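Local coordinates for protein endo-1,4-beta-xylanase (PDB 3KST) that probably hydrolyses O-glycosidic bonds in xylan-type plant polysaccharides as a calcium-containing glycoside hydrolase of family 43, at residues Gln158-Asp162 / Leu163-Lys167; Phe115-Glu118 / Val119-Pro122; Lys176-Val179 / Ser180-Leu184; Asp56-Lys59 / Asn60-Arg63; Pro122-Ser125 / Glu126-Asp130. One frame throughout, in Å; residues are numbered along the deposited sequence.

Contact 1 of 5, residues Gln158-Asp162 / Leu163-Lys167; sequences QMTDD and LMSIK
K167 N gives a straight hydrogen bond of 2.7 Å to Q158 O, at the open end of a beta hairpin-like loop that folds back through a type I turn from T160 to L163 between strands 152-158 and 172-175 of the GH43 propeller. Further in, T160 N donates to S165 O at 2.8 Å, and the turn itself is closed by L163 N bonding to T160 O. M159 and I166, between these two pairs, form a single beta bridge.

The polar side chains bond across the turn. D162 OD1 takes a 2.7 Å bond from T160 OG1 and a 3.1 Å bond from M164 N, and the two donors come from opposite faces of the carboxylate. With CG between its own N and carbonyl carbon (chi1 65°), the D162 carboxylate folds back over the turn to meet both. Its other oxygen, OD2, receives a bond from a water that also donates to S165 OG, so the solvent molecule joins the two sides. S165 N reaches T160 OG1 only weakly.

Apolar packing lies on the M159 side. The selenomethionine chain bends at chi3 and sets its CE 4.3 Å from I166 CG2, with SE beside L163 CB; M159 and L163 both rest on P141 of the adjoining strand 141-148, and I166 lies on F145 of the same strand. Q158 and K167 run alongside each other, pointing the same way, with Q158 CD 3.9 Å from K167 CD.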
# COMPACT_ATOMS: atom_id res chain seq x y z
N GLN A 158 -9.67 -8.63 12.74
CA GLN A 158 -8.80 -9.79 12.82
C GLN A 158 -9.20 -10.73 11.69
O GLN A 158 -10.39 -10.83 11.34
CB GLN A 158 -9.00 -10.49 14.17
CG GLN A 158 -8.09 -11.65 14.43
CD GLN A 158 -8.48 -12.42 15.69
OE1 GLN A 158 -9.15 -11.88 16.58
NE2 GLN A 158 -8.03 -13.68 15.78
N MSE A 159 -8.21 -11.39 11.08
CA MSE A 159 -8.47 -12.39 10.03
C MSE A 159 -8.56 -13.78 10.66
O MSE A 159 -8.06 -14.02 11.77
CB MSE A 159 -7.38 -12.44 8.95
CG MSE A 159 -7.10 -11.13 8.24
SE MSE A 159 -6.46 -11.39 6.43
CE MSE A 159 -8.13 -11.80 5.62
N THR A 160 -9.17 -14.71 9.93
CA THR A 160 -9.13 -16.12 10.32
C THR A 160 -7.68 -16.65 10.11
O THR A 160 -6.83 -15.96 9.51
CB THR A 160 -10.17 -16.94 9.54
OG1 THR A 160 -9.98 -16.75 8.14
CG2 THR A 160 -11.61 -16.48 9.89
N ASP A 161 -7.42 -17.88 10.57
CA ASP A 161 -6.09 -18.50 10.49
C ASP A 161 -5.63 -18.67 9.04
O ASP A 161 -4.45 -18.53 8.75
CB ASP A 161 -6.09 -19.91 11.15
CG ASP A 161 -6.40 -19.90 12.67
OD1 ASP A 161 -6.02 -18.96 13.40
OD2 ASP A 161 -7.00 -20.89 13.15
N ASP A 162 -6.56 -18.95 8.13
CA ASP A 162 -6.23 -19.16 6.70
C ASP A 162 -6.03 -17.87 5.90
O ASP A 162 -5.79 -17.94 4.69
CB ASP A 162 -7.25 -20.11 6.00
CG ASP A 162 -8.68 -19.54 5.90
OD1 ASP A 162 -8.96 -18.40 6.30
OD2 ASP A 162 -9.56 -20.24 5.33
N LEU A 163 -6.21 -16.70 6.53
CA LEU A 163 -6.05 -15.39 5.87
C LEU A 163 -7.05 -15.11 4.70
O LEU A 163 -6.82 -14.19 3.86
CB LEU A 163 -4.57 -15.23 5.41
CG LEU A 163 -3.42 -15.53 6.39
CD1 LEU A 163 -2.02 -15.22 5.83
CD2 LEU A 163 -3.61 -14.77 7.69
N MSE A 164 -8.16 -15.87 4.69
CA MSE A 164 -9.16 -15.85 3.64
C MSE A 164 -10.43 -15.07 4.07
O MSE A 164 -11.22 -14.68 3.24
CB MSE A 164 -9.51 -17.32 3.31
CG MSE A 164 -9.91 -17.58 1.89
SE MSE A 164 -8.41 -17.67 0.64
CE MSE A 164 -7.02 -16.82 1.70
N SER A 165 -10.63 -14.90 5.37
CA SER A 165 -11.82 -14.23 5.89
C SER A 165 -11.47 -13.31 7.04
O SER A 165 -10.43 -13.51 7.70
CB SER A 165 -12.79 -15.27 6.47
OG SER A 165 -13.13 -16.28 5.54
N ILE A 166 -12.33 -12.32 7.26
CA ILE A 166 -12.22 -11.45 8.45
C ILE A 166 -13.23 -11.92 9.49
O ILE A 166 -14.27 -12.49 9.14
CB ILE A 166 -12.42 -9.95 8.15
CG1 ILE A 166 -13.75 -9.60 7.50
CG2 ILE A 166 -11.30 -9.44 7.24
CD1 ILE A 166 -14.05 -8.09 7.63
N LYS A 167 -12.91 -11.70 10.76
CA LYS A 167 -13.80 -12.00 11.87
C LYS A 167 -14.57 -10.72 12.07
O LYS A 167 -14.07 -9.80 12.72
CB LYS A 167 -13.00 -12.39 13.11
CG LYS A 167 -12.24 -13.67 12.94
CD LYS A 167 -11.66 -14.11 14.28
CE LYS A 167 -11.10 -15.49 14.20
NZ LYS A 167 -10.94 -16.05 15.57
O HOH W 1 -11.80 -18.68 5.98

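Contact 2 of 5, residues Phe115-Glu118 / Val119-Pro122; sequences FRQE and VKQP
K120, the centre of an inverse gamma turn in the loop between strands 102-108 and 129-135, sends its NZ back to Q117 O in a 2.8 Å hydrogen bond. The ammonium lies 16° from the plane of that carbonyl, and a second, weak bond runs from the same NZ to E118 O. The side chain gets there by bending at chi2 (65°) and then running extended, which carries CE to within 3.1 Å of Q117 O. An alanine here would remove the ammonium, and the carbonyls of Q117 and E118 would probably lose this bridge, leaving the bend freer to shift.

Q117 works from the buried side of the loop. Its NE2 makes a weak bond to Q121 O at 3.1 Å and also donates to V105 O of strand 102-108, while OE1 accepts from the backbone N of Y74. The amide is thus held at both its polar atoms, joining this loop to the strand and to the loop that carries Y74. On the K120 side, Q117 OE1 lies against the start of the lysine, 3.3 Å from K120 CA.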
# COMPACT_ATOMS: atom_id res chain seq x y z
N PHE A 115 -0.36 -15.26 -9.30
CA PHE A 115 -1.24 -15.25 -8.12
C PHE A 115 -2.62 -15.61 -8.61
O PHE A 115 -3.09 -15.05 -9.60
CB PHE A 115 -1.26 -13.90 -7.40
CG PHE A 115 0.01 -13.58 -6.68
CD1 PHE A 115 1.11 -13.10 -7.38
CD2 PHE A 115 0.13 -13.79 -5.29
CE1 PHE A 115 2.31 -12.81 -6.74
CE2 PHE A 115 1.33 -13.50 -4.63
CZ PHE A 115 2.44 -13.01 -5.36
N ARG A 116 -3.27 -16.57 -7.95
CA ARG A 116 -4.61 -16.99 -8.34
C ARG A 116 -5.51 -17.21 -7.14
O ARG A 116 -5.04 -17.47 -6.03
CB ARG A 116 -4.54 -18.31 -9.14
CG ARG A 116 -3.72 -18.22 -10.40
CD ARG A 116 -3.70 -19.51 -11.16
NE ARG A 116 -2.92 -20.57 -10.49
CZ ARG A 116 -2.73 -21.82 -10.96
NH1 ARG A 116 -3.22 -22.20 -12.14
NH2 ARG A 116 -2.03 -22.70 -10.24
N GLN A 117 -6.81 -17.08 -7.40
CA GLN A 117 -7.82 -17.50 -6.46
C GLN A 117 -8.37 -18.85 -6.93
O GLN A 117 -8.64 -19.03 -8.13
CB GLN A 117 -8.98 -16.53 -6.45
CG GLN A 117 -8.63 -15.13 -6.00
CD GLN A 117 -9.88 -14.32 -5.77
OE1 GLN A 117 -10.71 -14.19 -6.67
NE2 GLN A 117 -10.02 -13.76 -4.56
N GLU A 118 -8.52 -19.78 -5.99
CA GLU A 118 -9.16 -21.09 -6.28
C GLU A 118 -10.64 -20.87 -6.56
O GLU A 118 -11.17 -21.36 -7.56
CB GLU A 118 -8.90 -22.08 -5.14
CG GLU A 118 -7.43 -22.48 -5.07
CD GLU A 118 -7.07 -23.45 -3.97
OE1 GLU A 118 -7.82 -23.56 -2.99
OE2 GLU A 118 -5.98 -24.09 -4.06
N VAL A 119 -11.30 -20.08 -5.71
CA VAL A 119 -12.69 -19.69 -5.88
C VAL A 119 -12.65 -18.17 -6.01
O VAL A 119 -12.09 -17.50 -5.15
CB VAL A 119 -13.59 -20.13 -4.71
CG1 VAL A 119 -15.05 -19.72 -4.98
CG2 VAL A 119 -13.52 -21.65 -4.53
N LYS A 120 -13.30 -17.65 -7.06
CA LYS A 120 -13.21 -16.22 -7.44
C LYS A 120 -14.22 -15.35 -6.71
O LYS A 120 -15.22 -14.89 -7.27
CB LYS A 120 -13.30 -16.07 -8.98
CG LYS A 120 -12.01 -16.52 -9.71
CD LYS A 120 -11.67 -17.99 -9.60
CE LYS A 120 -10.51 -18.37 -10.52
NZ LYS A 120 -10.14 -19.83 -10.36
N GLN A 121 -13.95 -15.17 -5.42
CA GLN A 121 -14.80 -14.36 -4.56
C GLN A 121 -13.98 -13.49 -3.64
O GLN A 121 -12.83 -13.81 -3.35
CB GLN A 121 -15.69 -15.28 -3.72
CG GLN A 121 -16.78 -15.98 -4.52
CD GLN A 121 -17.76 -15.01 -5.18
OE1 GLN A 121 -18.16 -14.02 -4.58
NE2 GLN A 121 -18.12 -15.28 -6.42
N PRO A 122 -14.57 -12.39 -3.18
CA PRO A 122 -13.85 -11.53 -2.25
C PRO A 122 -13.87 -12.12 -0.82
O PRO A 122 -14.52 -13.15 -0.57
CB PRO A 122 -14.64 -10.23 -2.33
CG PRO A 122 -15.98 -10.65 -2.60
CD PRO A 122 -15.92 -11.88 -3.44

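Contact 3 of 5, residues Lys176-Val179 / Ser180-Leu184; sequences KAEV and SWELL
The short 3-10 turn at 180-182, in the loop between strands 172-175 and 189-197, is tied to the chain just before it by the carboxylate of E182. E182 OE1 accepts from E178 N at 2.8 Å and from V179 N at 2.9 Å. Both donors come in on the anti side of the oxygen, from opposite faces of the carboxylate plane, so two successive amides clasp a single atom. The extended E182 chain, its CG anti to its own carbonyl carbon (chi1 -59°), carries the carboxylate back to those amides. K231 forms a salt bridge to the same oxygen and Y205 OH bonds to OE2, which probably steadies the negative charge of this buried group.

In the five-bladed propeller characteristic of GH43 enzymes, this loop leads from the four-stranded sheet ending in 172-175 to the next one, whose first strand, 189-197, carries the predicted proton donor E190. Within the loop, E182 N gives a weak bond to V179 O, whereas L183 N bonds to S180 O.

Apolar contacts complete the turn. V179 CG2 touches W181 CD1 at 3.5 Å and also lies 3.4 Å from E182 CD. One face of the W181 ring is covered by E182 CG, 3.5 Å above the plane and over its centre. L183 CD2 rests against A177 CB at 3.6 Å.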
# COMPACT_ATOMS: atom_id res chain seq x y z
N LYS A 176 -10.65 8.47 10.20
CA LYS A 176 -11.45 9.19 9.21
C LYS A 176 -10.84 10.58 8.98
O LYS A 176 -10.03 11.05 9.79
CB LYS A 176 -12.95 9.19 9.56
CG LYS A 176 -13.42 9.82 10.82
CD LYS A 176 -14.88 9.39 11.00
CE LYS A 176 -15.73 10.35 11.74
NZ LYS A 176 -17.03 9.64 12.03
N ALA A 177 -11.18 11.18 7.83
CA ALA A 177 -10.68 12.53 7.45
C ALA A 177 -11.35 13.56 8.37
O ALA A 177 -12.59 13.69 8.37
CB ALA A 177 -10.97 12.79 6.00
N GLU A 178 -10.54 14.26 9.19
CA GLU A 178 -11.01 15.16 10.26
C GLU A 178 -10.41 16.57 10.32
O GLU A 178 -11.10 17.55 10.53
CB GLU A 178 -10.65 14.46 11.57
CG GLU A 178 -11.27 13.07 11.75
CD GLU A 178 -12.27 12.99 12.83
OE1 GLU A 178 -13.46 12.89 12.49
OE2 GLU A 178 -11.88 13.05 14.02
N VAL A 179 -9.08 16.65 10.17
CA VAL A 179 -8.34 17.92 10.27
C VAL A 179 -8.18 18.59 8.91
O VAL A 179 -8.41 17.98 7.87
CB VAL A 179 -6.97 17.72 11.01
CG1 VAL A 179 -7.20 17.08 12.38
CG2 VAL A 179 -6.02 16.90 10.22
N SER A 180 -7.75 19.85 8.92
CA SER A 180 -7.68 20.66 7.69
C SER A 180 -6.95 20.04 6.50
O SER A 180 -7.51 19.93 5.41
CB SER A 180 -7.07 22.04 7.99
OG SER A 180 -6.89 22.76 6.78
N TRP A 181 -5.71 19.59 6.71
CA TRP A 181 -4.89 18.99 5.63
C TRP A 181 -5.53 17.74 5.03
O TRP A 181 -5.27 17.43 3.87
CB TRP A 181 -3.46 18.67 6.07
CG TRP A 181 -3.24 17.38 6.86
CD1 TRP A 181 -3.20 17.24 8.22
CD2 TRP A 181 -3.03 16.07 6.32
NE1 TRP A 181 -3.00 15.93 8.56
CE2 TRP A 181 -2.87 15.19 7.42
CE3 TRP A 181 -2.99 15.54 5.01
CZ2 TRP A 181 -2.67 13.80 7.25
CZ3 TRP A 181 -2.76 14.19 4.84
CH2 TRP A 181 -2.60 13.33 5.96
N GLU A 182 -6.35 17.05 5.84
CA GLU A 182 -7.10 15.85 5.43
C GLU A 182 -8.43 16.13 4.72
O GLU A 182 -9.09 15.18 4.32
CB GLU A 182 -7.45 14.99 6.67
CG GLU A 182 -6.28 14.54 7.49
CD GLU A 182 -6.67 13.91 8.81
OE1 GLU A 182 -7.75 14.23 9.38
OE2 GLU A 182 -5.83 13.13 9.32
N LEU A 183 -8.86 17.39 4.63
CA LEU A 183 -10.12 17.80 4.05
C LEU A 183 -9.93 18.89 2.97
O LEU A 183 -10.67 19.89 2.93
CB LEU A 183 -11.07 18.28 5.18
CG LEU A 183 -11.40 17.23 6.27
CD1 LEU A 183 -12.09 17.86 7.47
CD2 LEU A 183 -12.23 16.12 5.68
N LEU A 184 -8.91 18.71 2.13
CA LEU A 184 -8.72 19.55 0.95
C LEU A 184 -9.74 19.18 -0.15
O LEU A 184 -10.23 20.06 -0.85
CB LEU A 184 -7.28 19.47 0.45
CG LEU A 184 -6.16 20.08 1.29
CD1 LEU A 184 -4.80 19.60 0.78
CD2 LEU A 184 -6.21 21.63 1.33

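Contact 4 of 5, residues Asp56-Lys59 / Asn60-Arg63; sequences DDLK and NWKR
W61 NE1 donates to L58 O at 2.8 Å from above the carbonyl plane, 73° out of it, so the N-H approaches well away from the lone-pair directions of the oxygen. The carbonyl oxygen in turn sits near the edge of the ring, and L58 and W61 lie side by side, with L58 CD2 3.8 Å from W61 CZ2.

Three residues back from the start of the strand, D57 grips the turn with both carboxylate oxygens. OD1 accepts from N60 N at 2.8 Å on its syn side and from K59 N at 3.0 Å, both from the same face of the carboxylate; the K59 bond makes an Asx turn. OD2 takes N60 ND2 at 2.8 Å, with the acceptor close to the amide plane although carboxylate and amide are turned 47° apart. The D57 CG, placed between N and carbonyl carbon (chi1 63°), swings the carboxylate over the turn to receive all three N-H groups. A water adds one more link, accepting from D56 N and donating to N60 O.

The turn joins antiparallel strands 49-55 and 60-69. S55 OG of the first strand bonds to D57 N, L58 N and N60 O. N60 OD1 meets R303 on strand 293-305, while the W61 side chain packs on F53 of strand 49-55 and on Y36 and A38 of strand 35-41.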
# COMPACT_ATOMS: atom_id res chain seq x y z
N ASP A 56 17.42 -4.67 -7.99
CA ASP A 56 18.56 -4.92 -7.12
C ASP A 56 18.97 -3.69 -6.30
O ASP A 56 19.55 -3.82 -5.21
CB ASP A 56 19.77 -5.34 -7.99
CG ASP A 56 19.57 -6.66 -8.68
OD1 ASP A 56 19.10 -7.60 -8.03
OD2 ASP A 56 19.94 -6.80 -9.87
N ASP A 57 18.64 -2.50 -6.83
CA ASP A 57 19.12 -1.21 -6.29
C ASP A 57 18.09 -0.11 -6.03
O ASP A 57 18.47 0.99 -5.63
CB ASP A 57 20.20 -0.70 -7.26
CG ASP A 57 19.65 -0.41 -8.69
OD1 ASP A 57 18.41 -0.42 -8.93
OD2 ASP A 57 20.48 -0.21 -9.60
N LEU A 58 16.80 -0.38 -6.31
CA LEU A 58 15.67 0.56 -6.18
C LEU A 58 15.57 1.65 -7.27
O LEU A 58 14.55 2.31 -7.36
CB LEU A 58 15.60 1.24 -4.78
CG LEU A 58 15.41 0.30 -3.61
CD1 LEU A 58 15.60 1.09 -2.30
CD2 LEU A 58 14.02 -0.33 -3.69
N LYS A 59 16.62 1.83 -8.08
CA LYS A 59 16.65 2.83 -9.15
C LYS A 59 16.23 2.17 -10.44
O LYS A 59 15.36 2.70 -11.14
CB LYS A 59 18.05 3.46 -9.30
CG LYS A 59 18.21 4.42 -10.50
CD LYS A 59 17.29 5.65 -10.52
CE LYS A 59 17.68 6.57 -11.66
NZ LYS A 59 16.95 7.87 -11.82
N ASN A 60 16.86 1.04 -10.77
CA ASN A 60 16.59 0.32 -12.01
C ASN A 60 15.71 -0.88 -11.75
O ASN A 60 16.05 -1.75 -10.92
CB ASN A 60 17.89 -0.12 -12.64
CG ASN A 60 18.85 1.04 -12.83
OD1 ASN A 60 18.64 1.91 -13.69
ND2 ASN A 60 19.89 1.07 -12.02
N TRP A 61 14.56 -0.90 -12.42
CA TRP A 61 13.55 -1.95 -12.26
C TRP A 61 13.39 -2.74 -13.56
O TRP A 61 13.56 -2.18 -14.64
CB TRP A 61 12.19 -1.34 -11.85
CG TRP A 61 12.28 -0.71 -10.49
CD1 TRP A 61 12.81 0.49 -10.20
CD2 TRP A 61 11.88 -1.28 -9.24
NE1 TRP A 61 12.77 0.74 -8.85
CE2 TRP A 61 12.20 -0.34 -8.23
CE3 TRP A 61 11.30 -2.50 -8.87
CZ2 TRP A 61 11.97 -0.60 -6.85
CZ3 TRP A 61 11.05 -2.75 -7.50
CH2 TRP A 61 11.39 -1.80 -6.52
N LYS A 62 13.07 -4.02 -13.45
CA LYS A 62 12.76 -4.83 -14.64
C LYS A 62 11.38 -5.46 -14.42
O LYS A 62 11.03 -5.81 -13.28
CB LYS A 62 13.83 -5.89 -14.94
CG LYS A 62 13.56 -7.34 -14.56
CD LYS A 62 14.73 -8.26 -14.91
CE LYS A 62 14.24 -9.68 -15.17
NZ LYS A 62 15.35 -10.66 -15.37
N ARG A 63 10.63 -5.61 -15.51
CA ARG A 63 9.32 -6.29 -15.45
C ARG A 63 9.51 -7.78 -15.30
O ARG A 63 10.36 -8.39 -15.96
CB ARG A 63 8.49 -6.03 -16.68
CG ARG A 63 7.88 -4.68 -16.71
CD ARG A 63 7.07 -4.52 -17.96
NE ARG A 63 6.33 -3.28 -17.97
CZ ARG A 63 5.20 -3.05 -17.29
NH1 ARG A 63 4.67 -3.99 -16.47
NH2 ARG A 63 4.60 -1.88 -17.41
O HOH W 2 18.16 -3.40 -10.49

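Contact 5 of 5, residues Pro122-Ser125 / Glu126-Asp130; sequences PIWS and EKSID
From W124 the backbone bends at S125 and runs extended from E126 through S128 into strand 129-135, so that the indole of W124 lies against E126 and S128. W124 NE1 donates to S128 OG at 2.9 Å, the hydroxyl lying at the ring edge, slightly tilted from its plane. S128 OG in turn donates to E126 O at 2.9 Å, so the hydroxyl relays between indole and main chain. A water, donating to both W124 O and E126 O, closes the bend on the backbone side.

E126 lies alongside the indole, pointing the same way. Its CB stands over the six-membered ring in a CH-pi contact, 3.8 Å from the centroid and 16° off the normal. With CG anti to the backbone N (chi1 -171°) the glutamate runs on past the ring, its carboxylate turned 30° from the indole plane and E126 OE1 3.8 Å from W124 CH2. OE2 forms a salt bridge with R147 of strand 141-148, and the indole also packs on that arginine. Replacing W124 by an alanine would take away the indole N-H and the ring under E126 CB, and is likely to leave S128 OG without its donor and the bend less firmly packed.

Two residues beyond S128 is D130, predicted to tune the pKa of the catalytic acid and to orient it. Its own OD2 accepts from G191 N, beside the predicted proton donor E190. Because S128 OG accepts from the indole N-H while donating to E126 O, the two bonds probably fix the rotation of the hydroxyl.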
# COMPACT_ATOMS: atom_id res chain seq x y z
N PRO A 122 -14.57 -12.39 -3.18
CA PRO A 122 -13.85 -11.53 -2.25
C PRO A 122 -13.87 -12.12 -0.82
O PRO A 122 -14.52 -13.15 -0.57
CB PRO A 122 -14.64 -10.23 -2.33
CG PRO A 122 -15.98 -10.65 -2.60
CD PRO A 122 -15.92 -11.88 -3.44
N ILE A 123 -13.15 -11.47 0.08
CA ILE A 123 -13.00 -11.86 1.50
C ILE A 123 -14.37 -11.75 2.21
O ILE A 123 -14.75 -12.65 2.96
CB ILE A 123 -11.90 -10.96 2.17
CG1 ILE A 123 -10.51 -11.28 1.60
CG2 ILE A 123 -11.85 -11.06 3.69
CD1 ILE A 123 -9.55 -10.09 1.72
N TRP A 124 -15.09 -10.66 1.95
CA TRP A 124 -16.45 -10.42 2.46
C TRP A 124 -17.26 -9.62 1.43
O TRP A 124 -16.69 -9.09 0.46
CB TRP A 124 -16.39 -9.78 3.86
CG TRP A 124 -16.09 -8.30 3.90
CD1 TRP A 124 -15.20 -7.59 3.10
CD2 TRP A 124 -16.57 -7.37 4.87
NE1 TRP A 124 -15.18 -6.29 3.47
CE2 TRP A 124 -16.00 -6.12 4.56
CE3 TRP A 124 -17.47 -7.47 5.93
CZ2 TRP A 124 -16.29 -4.96 5.32
CZ3 TRP A 124 -17.76 -6.32 6.68
CH2 TRP A 124 -17.18 -5.08 6.36
N SER A 125 -18.56 -9.49 1.66
CA SER A 125 -19.47 -8.88 0.67
C SER A 125 -19.56 -7.37 0.58
O SER A 125 -19.95 -6.85 -0.47
CB SER A 125 -20.89 -9.44 0.86
OG SER A 125 -21.42 -9.09 2.13
N GLU A 126 -19.25 -6.66 1.67
CA GLU A 126 -19.33 -5.18 1.67
C GLU A 126 -18.21 -4.57 0.86
O GLU A 126 -17.06 -5.00 1.01
CB GLU A 126 -19.23 -4.58 3.07
CG GLU A 126 -19.52 -3.06 3.12
CD GLU A 126 -19.56 -2.49 4.53
OE1 GLU A 126 -20.23 -3.09 5.41
OE2 GLU A 126 -18.91 -1.45 4.79
N LYS A 127 -18.56 -3.54 0.08
CA LYS A 127 -17.59 -2.77 -0.71
C LYS A 127 -16.46 -2.27 0.20
O LYS A 127 -16.67 -1.77 1.30
CB LYS A 127 -18.23 -1.58 -1.43
CG LYS A 127 -19.09 -1.90 -2.63
CD LYS A 127 -19.51 -0.61 -3.34
CE LYS A 127 -20.64 -0.85 -4.34
NZ LYS A 127 -20.99 0.36 -5.14
N SER A 128 -15.22 -2.43 -0.27
CA SER A 128 -14.06 -2.08 0.51
C SER A 128 -12.84 -2.13 -0.38
O SER A 128 -12.81 -2.89 -1.33
CB SER A 128 -13.88 -2.99 1.77
OG SER A 128 -14.29 -4.36 1.57
N ILE A 129 -11.83 -1.34 -0.00
CA ILE A 129 -10.60 -1.28 -0.76
C ILE A 129 -9.37 -1.10 0.13
O ILE A 129 -9.47 -0.96 1.37
CB ILE A 129 -10.67 -0.10 -1.78
CG1 ILE A 129 -10.89 1.24 -1.06
CG2 ILE A 129 -11.75 -0.36 -2.86
CD1 ILE A 129 -10.87 2.44 -1.97
N ASP A 130 -8.20 -1.11 -0.51
CA ASP A 130 -6.93 -0.75 0.14
C ASP A 130 -6.47 -1.67 1.30
O ASP A 130 -5.97 -1.22 2.33
CB ASP A 130 -6.91 0.75 0.55
CG ASP A 130 -7.04 1.68 -0.62
OD1 ASP A 130 -7.29 1.22 -1.74
OD2 ASP A 130 -6.83 2.90 -0.42
O HOH W 3 -15.06 -6.96 -0.02

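In the fold
Contact 4 comes first, closing the turn between strands 49-55 and 60-69. Contact 2 follows in the loop after strand 102-108, and contact 5 continues it directly, leading into strand 129-135. Contact 1 then closes a turn within the loop between strands 152-158 and 172-175, and contact 3 a turn at the start of the loop from 172-175 to 189-197. None encloses or crosses another; contacts 2 and 5 share P122 and the rest follow in series. Contacts 1 and 5 touch, I166 CD1 packing 3.8 Å from W124 CD2, which ties the loop leading into strand 129-135 to the loop after strand 152-158, both flanking the same four-stranded sheet. Contacts 3 and 4 stand on opposite sides of the chain's centre.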